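Local coordinates for protein benzoylformate decarboxylase (Mycobacterium smegmatis, PDB 4Q9D) that belongs to the thiamine pyrophosphate enzyme family and carries a bound magnesium ion in a fold of three parallel-sheet domains, at residues Lys5-Val10 with Asp137-Phe142; Arg16-Thr21 with Ala174-Val179; Met143-Val148 with Val157-Pro162. All coordinates share one frame; numbering follows the deposited sequence.

Contact 1. Residues Lys5-Val10 with Asp137-Phe142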
loop_
_atom_site.group_PDB
_atom_site.type_symbol
_atom_site.label_atom_id
_atom_site.label_comp_id
_atom_site.label_asym_id
_atom_site.label_seq_id
_atom_site.Cartn_x
_atom_site.Cartn_y
_atom_site.Cartn_z
ATOM N N LYS B 5 33.265 16.532 5.714
ATOM C CA LYS B 5 32.535 15.913 4.601
ATOM C C LYS B 5 31.036 15.934 4.899
ATOM O O LYS B 5 30.611 15.659 6.021
ATOM C CB LYS B 5 32.974 14.469 4.422
ATOM C CG LYS B 5 34.455 14.304 4.240
ATOM C CD LYS B 5 34.898 14.860 2.929
ATOM C CE LYS B 5 36.115 14.098 2.407
ATOM N NZ LYS B 5 36.799 14.845 1.319
ATOM N N THR B 6 30.244 16.283 3.900
ATOM C CA THR B 6 28.797 16.227 4.022
ATOM C C THR B 6 28.268 14.902 3.466
ATOM O O THR B 6 28.973 14.157 2.784
ATOM C CB THR B 6 28.172 17.361 3.223
ATOM O OG1 THR B 6 28.556 17.201 1.854
ATOM C CG2 THR B 6 28.695 18.756 3.754
ATOM N N VAL B 7 27.006 14.630 3.740
ATOM C CA VAL B 7 26.313 13.513 3.123
ATOM C C VAL B 7 26.487 13.530 1.586
ATOM O O VAL B 7 26.709 12.488 0.968
ATOM C CB VAL B 7 24.820 13.544 3.517
ATOM C CG1 VAL B 7 23.977 12.649 2.570
ATOM C CG2 VAL B 7 24.658 13.110 5.002
ATOM N N HIS B 8 26.432 14.721 0.995
ATOM C CA HIS B 8 26.640 14.910 -0.444
ATOM C C HIS B 8 28.034 14.413 -0.871
ATOM O O HIS B 8 28.159 13.649 -1.838
ATOM C CB HIS B 8 26.446 16.402 -0.773
ATOM C CG HIS B 8 26.415 16.724 -2.237
ATOM N ND1 HIS B 8 27.555 16.763 -3.020
ATOM C CD2 HIS B 8 25.387 17.058 -3.059
ATOM C CE1 HIS B 8 27.232 17.113 -4.254
ATOM N NE2 HIS B 8 25.921 17.295 -4.309
ATOM N N ASP B 9 29.079 14.834 -0.146
ATOM C CA ASP B 9 30.454 14.407 -0.457
ATOM C C ASP B 9 30.602 12.899 -0.475
ATOM O O ASP B 9 31.108 12.310 -1.443
ATOM C CB ASP B 9 31.475 14.947 0.577
ATOM C CG ASP B 9 31.605 16.466 0.552
ATOM O OD1 ASP B 9 31.517 17.062 -0.541
ATOM O OD2 ASP B 9 31.774 17.060 1.639
ATOM N N VAL B 10 30.232 12.269 0.634
ATOM C CA VAL B 10 30.489 10.854 0.753
ATOM C C VAL B 10 29.547 10.012 -0.136
ATOM O O VAL B 10 29.893 8.886 -0.505
ATOM C CB VAL B 10 30.481 10.375 2.240
ATOM C CG1 VAL B 10 31.355 11.312 3.110
ATOM C CG2 VAL B 10 29.090 10.315 2.792
ATOM N N ASP B 137 21.896 8.504 7.093
ATOM C CA ASP B 137 21.794 7.175 6.495
ATOM C C ASP B 137 21.615 7.228 4.976
ATOM O O ASP B 137 21.510 6.190 4.342
ATOM C CB ASP B 137 20.596 6.407 7.055
ATOM C CG ASP B 137 20.763 6.036 8.486
ATOM O OD1 ASP B 137 21.923 5.803 8.930
ATOM O OD2 ASP B 137 19.718 5.958 9.155
ATOM N N VAL B 138 21.579 8.422 4.400
ATOM C CA VAL B 138 21.436 8.529 2.938
ATOM C C VAL B 138 22.516 7.686 2.213
ATOM O O VAL B 138 22.188 6.891 1.339
ATOM C CB VAL B 138 21.421 9.998 2.500
ATOM C CG1 VAL B 138 21.627 10.164 0.988
ATOM C CG2 VAL B 138 20.127 10.640 2.953
ATOM N N PRO B 139 23.797 7.803 2.622
ATOM C CA PRO B 139 24.818 7.009 1.913
ATOM C C PRO B 139 24.584 5.504 2.026
ATOM O O PRO B 139 24.604 4.805 1.000
ATOM C CB PRO B 139 26.148 7.413 2.606
ATOM C CG PRO B 139 25.875 8.813 3.143
ATOM C CD PRO B 139 24.398 8.714 3.622
ATOM N N ALA B 140 24.370 4.995 3.239
ATOM C CA ALA B 140 24.067 3.562 3.377
ATOM C C ALA B 140 22.798 3.177 2.589
ATOM O O ALA B 140 22.686 2.046 2.132
ATOM C CB ALA B 140 23.906 3.164 4.855
ATOM N N ALA B 141 21.847 4.105 2.448
ATOM C CA ALA B 141 20.593 3.818 1.713
ATOM C C ALA B 141 20.867 3.619 0.220
ATOM O O ALA B 141 20.297 2.727 -0.430
ATOM C CB ALA B 141 19.589 4.922 1.907
ATOM N N PHE B 142 21.779 4.418 -0.322
ATOM C CA PHE B 142 22.244 4.189 -1.696
ATOM C C PHE B 142 22.931 2.835 -1.853
ATOM O O PHE B 142 22.704 2.123 -2.847
ATOM C CB PHE B 142 23.133 5.342 -2.185
ATOM C CG PHE B 142 22.351 6.508 -2.745
ATOM C CD1 PHE B 142 21.912 7.541 -1.917
ATOM C CD2 PHE B 142 22.073 6.581 -4.095
ATOM C CE1 PHE B 142 21.217 8.620 -2.435
ATOM C CE2 PHE B 142 21.351 7.675 -4.624
ATOM C CZ PHE B 142 20.922 8.685 -3.784
#
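V7 and V138 meet through matching rotamers: in each, CG1 is swung trans to the main-chain N (chi1 163° in V7, 166° in V138), which sends the V7 methyl across to the neighbouring helix. There V7 CG1 lies 3.7 Å from V138 CB, and the two side chains cross at about a right angle. One turn further on, V10 holds CG2 between its N and carbonyl carbon (chi1 -48°), and that methyl rests 3.6 Å from P139 CG. The proline ring thus touches both V7 and V10, since the CD atom of the same ring lies 4.1 Å from V7 CG1. T11, on the same helix as V7, adds to the packing against V138 and P139.

The start of helix 7-18 is fixed by a capping box. D9 N donates to T6 OG1 (3.1 Å), and T6 N returns a bond to D9 OD2 (2.8 Å), reaching it from above the carboxylate plane. The first turns of helices 7-18 and 138-150, neighbours on one face of the N-terminal domain's parallel sheet, are therefore held together by buried apolar packing. No polar bond crosses between the segments; polar groups find partners in their own turns or in neighbouring parts of the chain, as D137 does in R134.

Contact 2. Residues Arg16-Thr21 with Ala174-Val179; sequences RKLGLT and AAVRSV. With FMT (formic acid), chain G.
K17 and V176 cross at about a right angle, the lysine running as an extended chain past one methyl of the valine. K17 CD comes within 3.5 Å of V176 CG2, a little tighter than usual for two carbons, so the aliphatic part of the lysine does the touching. The valine presents this branch because its CG1 is trans to the main-chain N (chi1 -175°), leaving CG2 beside that N and facing the lysine. CG1 turns instead to the end of L18, whose CD2 lies at the looser distance of 4.4 Å. V176 is thus flanked by two consecutive residues from the last turn of helix 7-18, and L14 of the same helix also touches it.

Beyond the valine, the ammonium group of K17 reaches a water: K17 NZ donates to it at 2.8 Å, and the water donates in turn to A174 O, also at 2.8 Å. G19, at positive phi with its N bonded to R16 O, closes the last turn in a Schellman motif.

At the far end of 174-179, V179 N gives a nearly straight bond (168°) to O2 of a formic acid, probably from the crystallisation liquor. R177 points away from the helix, and its guanidinium bonds to A306 O of the third subunit. The loop between strands 157-162 and 183-185 is therefore tied to helix 7-18 by a partly exposed, mixed contact, in which lysine methylenes supply apolar packing and the charged end links up through water.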
loop_
_atom_site.group_PDB
_atom_site.type_symbol
_atom_site.label_atom_id
_atom_site.label_comp_id
_atom_site.label_asym_id
_atom_site.label_seq_id
_atom_site.Cartn_x
_atom_site.Cartn_y
_atom_site.Cartn_z
ATOM N N ARG B 16 30.671 6.843 -7.178
ATOM C CA ARG B 16 31.841 6.648 -8.057
ATOM C C ARG B 16 32.425 5.245 -7.888
ATOM O O ARG B 16 32.676 4.563 -8.880
ATOM C CB ARG B 16 32.928 7.721 -7.799
ATOM C CG ARG B 16 34.159 7.654 -8.722
ATOM C CD ARG B 16 35.217 8.731 -8.332
ATOM N NE ARG B 16 34.695 10.076 -8.564
ATOM C CZ ARG B 16 34.315 10.916 -7.609
ATOM N NH1 ARG B 16 34.428 10.572 -6.321
ATOM N NH2 ARG B 16 33.839 12.112 -7.946
ATOM N N LYS B 17 32.657 4.817 -6.642
ATOM C CA LYS B 17 33.188 3.461 -6.398
ATOM C C LYS B 17 32.289 2.361 -6.949
ATOM O O LYS B 17 32.784 1.338 -7.399
ATOM C CB LYS B 17 33.417 3.217 -4.905
ATOM C CG LYS B 17 34.504 4.144 -4.299
ATOM C CD LYS B 17 34.629 3.959 -2.785
ATOM C CE LYS B 17 35.522 5.033 -2.165
ATOM N NZ LYS B 17 35.453 4.994 -0.679
ATOM N N LEU B 18 30.974 2.584 -6.926
ATOM C CA LEU B 18 30.008 1.599 -7.415
ATOM C C LEU B 18 29.894 1.624 -8.937
ATOM O O LEU B 18 29.302 0.721 -9.533
ATOM C CB LEU B 18 28.616 1.859 -6.803
ATOM C CG LEU B 18 28.547 1.650 -5.293
ATOM C CD1 LEU B 18 27.130 1.835 -4.782
ATOM C CD2 LEU B 18 29.032 0.247 -4.978
ATOM N N GLY B 19 30.441 2.664 -9.565
ATOM C CA GLY B 19 30.344 2.805 -11.012
ATOM C C GLY B 19 29.110 3.562 -11.464
ATOM O O GLY B 19 28.843 3.683 -12.671
ATOM N N LEU B 20 28.360 4.095 -10.503
ATOM C CA LEU B 20 27.142 4.849 -10.808
ATOM C C LEU B 20 27.442 6.303 -11.137
ATOM O O LEU B 20 27.084 7.197 -10.371
ATOM C CB LEU B 20 26.152 4.775 -9.636
ATOM C CG LEU B 20 25.570 3.383 -9.339
ATOM C CD1 LEU B 20 24.807 3.397 -8.018
ATOM C CD2 LEU B 20 24.660 2.950 -10.475
ATOM N N THR B 21 28.072 6.543 -12.287
ATOM C CA THR B 21 28.602 7.878 -12.596
ATOM C C THR B 21 27.833 8.582 -13.702
ATOM O O THR B 21 28.232 9.649 -14.188
ATOM C CB THR B 21 30.101 7.816 -12.964
ATOM O OG1 THR B 21 30.285 6.860 -14.009
ATOM C CG2 THR B 21 30.920 7.380 -11.729
ATOM N N ALA B 174 31.317 6.182 3.326
ATOM C CA ALA B 174 30.323 5.108 3.232
ATOM C C ALA B 174 31.012 3.776 2.997
ATOM O O ALA B 174 31.923 3.700 2.174
ATOM C CB ALA B 174 29.372 5.414 2.082
ATOM N N ALA B 175 30.570 2.727 3.694
ATOM C CA ALA B 175 31.081 1.387 3.460
ATOM C C ALA B 175 30.722 0.953 2.040
ATOM O O ALA B 175 29.645 1.281 1.532
ATOM C CB ALA B 175 30.504 0.404 4.477
ATOM N N VAL B 176 31.640 0.251 1.395
ATOM C CA VAL B 176 31.462 -0.198 0.029
ATOM C C VAL B 176 31.243 -1.695 0.113
ATOM O O VAL B 176 32.091 -2.432 0.616
ATOM C CB VAL B 176 32.708 0.131 -0.841
ATOM C CG1 VAL B 176 32.472 -0.240 -2.327
ATOM C CG2 VAL B 176 33.053 1.612 -0.728
ATOM N N ARG B 177 30.092 -2.156 -0.344
ATOM C CA ARG B 177 29.810 -3.584 -0.265
ATOM C C ARG B 177 29.682 -4.132 -1.650
ATOM O O ARG B 177 29.522 -3.365 -2.598
ATOM C CB ARG B 177 28.506 -3.815 0.485
ATOM C CG ARG B 177 28.559 -3.307 1.909
ATOM C CD ARG B 177 27.337 -3.850 2.654
ATOM N NE ARG B 177 26.088 -3.118 2.350
ATOM C CZ ARG B 177 24.961 -3.689 1.924
ATOM N NH1 ARG B 177 24.913 -4.999 1.688
ATOM N NH2 ARG B 177 23.872 -2.950 1.751
ATOM N N SER B 178 29.716 -5.461 -1.758
ATOM C CA SER B 178 29.429 -6.144 -3.008
ATOM C C SER B 178 28.466 -7.280 -2.714
ATOM O O SER B 178 28.479 -7.832 -1.614
ATOM C CB SER B 178 30.720 -6.680 -3.687
ATOM O OG SER B 178 31.282 -7.770 -2.946
ATOM N N VAL B 179 27.631 -7.629 -3.696
ATOM C CA VAL B 179 26.583 -8.639 -3.520
ATOM C C VAL B 179 26.621 -9.696 -4.650
ATOM O O VAL B 179 27.250 -9.481 -5.678
ATOM C CB VAL B 179 25.188 -7.970 -3.482
ATOM C CG1 VAL B 179 25.123 -6.981 -2.322
ATOM C CG2 VAL B 179 24.885 -7.227 -4.827
HETATM C C FMT G . 27.883 -6.471 -7.172
HETATM O O1 FMT G . 27.898 -5.647 -8.099
HETATM O O2 FMT G . 28.113 -6.133 -6.001
HETATM O O HOH W 1 32.718 5.205 -0.078
#

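Contact 3. Residues Met143-Val148 with Val157-Pro162. With FMT (formic acid), chain G.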
loop_
_atom_site.group_PDB
_atom_site.type_symbol
_atom_site.label_atom_id
_atom_site.label_comp_id
_atom_site.label_asym_id
_atom_site.label_seq_id
_atom_site.Cartn_x
_atom_site.Cartn_y
_atom_site.Cartn_z
ATOM N N MET B 143 23.754 2.446 -0.883
ATOM C CA MET B 143 24.449 1.156 -1.000
ATOM C C MET B 143 23.407 0.053 -1.000
ATOM O O MET B 143 23.488 -0.924 -1.738
ATOM C CB MET B 143 25.432 0.946 0.172
ATOM C CG MET B 143 26.218 -0.370 0.043
ATOM S SD MET B 143 27.360 -0.308 -1.366
ATOM C CE MET B 143 26.592 -1.508 -2.465
ATOM N N GLN B 144 22.419 0.221 -0.128
ATOM C CA GLN B 144 21.349 -0.737 -0.011
ATOM C C GLN B 144 20.504 -0.767 -1.307
ATOM O O GLN B 144 20.094 -1.861 -1.786
ATOM C CB GLN B 144 20.515 -0.378 1.243
ATOM C CG GLN B 144 19.418 -1.323 1.568
ATOM C CD GLN B 144 18.807 -1.095 2.977
ATOM O OE1 GLN B 144 17.641 -1.361 3.164
ATOM N NE2 GLN B 144 19.625 -0.700 3.971
ATOM N N ALA B 145 20.259 0.412 -1.893
ATOM C CA ALA B 145 19.470 0.458 -3.125
ATOM C C ALA B 145 20.168 -0.381 -4.197
ATOM O O ALA B 145 19.525 -1.179 -4.893
ATOM C CB ALA B 145 19.258 1.885 -3.619
ATOM N N TYR B 146 21.483 -0.196 -4.312
ATOM C CA TYR B 146 22.320 -0.948 -5.257
ATOM C C TYR B 146 22.261 -2.443 -4.952
ATOM O O TYR B 146 22.124 -3.253 -5.854
ATOM C CB TYR B 146 23.793 -0.450 -5.174
ATOM C CG TYR B 146 24.798 -1.213 -6.054
ATOM C CD1 TYR B 146 25.311 -0.633 -7.213
ATOM C CD2 TYR B 146 25.267 -2.475 -5.689
ATOM C CE1 TYR B 146 26.246 -1.300 -7.999
ATOM C CE2 TYR B 146 26.195 -3.159 -6.476
ATOM C CZ TYR B 146 26.673 -2.568 -7.624
ATOM O OH TYR B 146 27.592 -3.237 -8.404
ATOM N N ALA B 147 22.363 -2.804 -3.671
ATOM C CA ALA B 147 22.275 -4.201 -3.278
ATOM C C ALA B 147 20.946 -4.837 -3.699
ATOM O O ALA B 147 20.922 -5.962 -4.240
ATOM C CB ALA B 147 22.500 -4.357 -1.755
ATOM N N VAL B 148 19.843 -4.128 -3.474
ATOM C CA VAL B 148 18.533 -4.702 -3.805
ATOM C C VAL B 148 18.356 -4.816 -5.330
ATOM O O VAL B 148 17.951 -5.850 -5.821
ATOM C CB VAL B 148 17.359 -3.911 -3.231
ATOM C CG1 VAL B 148 15.992 -4.496 -3.773
ATOM C CG2 VAL B 148 17.404 -3.893 -1.674
ATOM N N VAL B 157 14.572 0.146 -8.086
ATOM C CA VAL B 157 14.226 0.484 -6.708
ATOM C C VAL B 157 14.038 1.989 -6.599
ATOM O O VAL B 157 14.486 2.735 -7.474
ATOM C CB VAL B 157 15.302 -0.009 -5.710
ATOM C CG1 VAL B 157 15.509 -1.530 -5.851
ATOM C CG2 VAL B 157 16.607 0.728 -5.954
ATOM N N PHE B 158 13.368 2.437 -5.528
ATOM C CA PHE B 158 13.054 3.850 -5.362
ATOM C C PHE B 158 13.580 4.404 -4.020
ATOM O O PHE B 158 13.359 3.820 -2.941
ATOM C CB PHE B 158 11.531 4.077 -5.468
ATOM C CG PHE B 158 11.109 5.521 -5.286
ATOM C CD1 PHE B 158 11.240 6.443 -6.323
ATOM C CD2 PHE B 158 10.536 5.943 -4.103
ATOM C CE1 PHE B 158 10.822 7.776 -6.170
ATOM C CE2 PHE B 158 10.144 7.272 -3.928
ATOM C CZ PHE B 158 10.287 8.191 -4.950
ATOM N N LEU B 159 14.243 5.549 -4.091
ATOM C CA LEU B 159 14.745 6.237 -2.897
ATOM C C LEU B 159 14.294 7.664 -2.947
ATOM O O LEU B 159 14.555 8.360 -3.927
ATOM C CB LEU B 159 16.269 6.262 -2.909
ATOM C CG LEU B 159 17.079 5.261 -2.106
ATOM C CD1 LEU B 159 18.553 5.632 -2.286
ATOM C CD2 LEU B 159 16.698 5.351 -0.626
ATOM N N SER B 160 13.639 8.107 -1.885
ATOM C CA SER B 160 13.156 9.473 -1.770
ATOM C C SER B 160 14.074 10.191 -0.771
ATOM O O SER B 160 14.261 9.685 0.344
ATOM C CB SER B 160 11.760 9.451 -1.180
ATOM O OG SER B 160 11.249 10.772 -1.133
ATOM N N ILE B 161 14.637 11.340 -1.149
ATOM C CA ILE B 161 15.614 12.026 -0.272
ATOM C C ILE B 161 15.226 13.484 0.010
ATOM O O ILE B 161 15.315 14.353 -0.875
ATOM C CB ILE B 161 17.053 12.025 -0.854
ATOM C CG1 ILE B 161 17.450 10.631 -1.417
ATOM C CG2 ILE B 161 18.063 12.557 0.194
ATOM C CD1 ILE B 161 17.528 9.583 -0.326
ATOM N N PRO B 162 14.798 13.762 1.246
ATOM C CA PRO B 162 14.515 15.150 1.675
ATOM C C PRO B 162 15.678 16.100 1.305
ATOM O O PRO B 162 16.847 15.788 1.517
ATOM C CB PRO B 162 14.356 15.026 3.191
ATOM C CG PRO B 162 13.809 13.599 3.387
ATOM C CD PRO B 162 14.591 12.780 2.327
HETATM C C FMT G . 27.883 -6.471 -7.172
HETATM O O1 FMT G . 27.898 -5.647 -8.099
HETATM O O2 FMT G . 28.113 -6.133 -6.001
#
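A145 and V157 form the close-packed part of this contact, where helix 138-150 lies over strand 157-162. A145 CB is 3.7 Å from V157 CG2, and V157 CG2 also lies 3.6 Å from A145 O. V157 divides its two branches: with chi1 at -57°, CG2 fits against the alanine while CG1 turns to V148, meeting V148 CG1 at 3.7 Å as the side chains pass at a slant. L159, two residues along the strand, reaches A145 CB with CD1 at a less intimate 4.0 Å. The axes of 143-148 and 157-162 approach to 8.8 Å, a spacing consistent with the small alanine at the interface, and run nearly antiparallel (167°), as befits the helix of a right-handed beta-alpha-beta crossover from strand 128-130.

On the other side of the helix, Y146 points away from the strand and touches L18. A formic acid, also bonded by V179 N, lies at its ring edge; the hydroxyl is modelled very close to O1, and the exact length of that bond is doubtful. Chemically, then, the helix has two faces: small aliphatic groups buried against the sheet, without a hydrogen bond to this strand, and a partly exposed tyrosine.

Overall arrangement
Contacts 1 and 3 are buried and apolar, whereas contact 2 is partly exposed and includes a water-linked lysine. Helix 7-18 serves contacts 1 and 2, and helix 138-150 serves contacts 1 and 3. Contact 1 thus joins two helices, contact 3 lays one of them on the sheet, and contact 2 brings the loop between strands 157-162 and 183-185 over the outer side of the layer. The three centres are about 12 Å apart. P139 packs on A174 between contacts 1 and 2, F142 on L159 between contacts 1 and 3, and M143 on R177 between contacts 2 and 3. The formic acid touches both contacts 2 and 3, which also reach the third subunit.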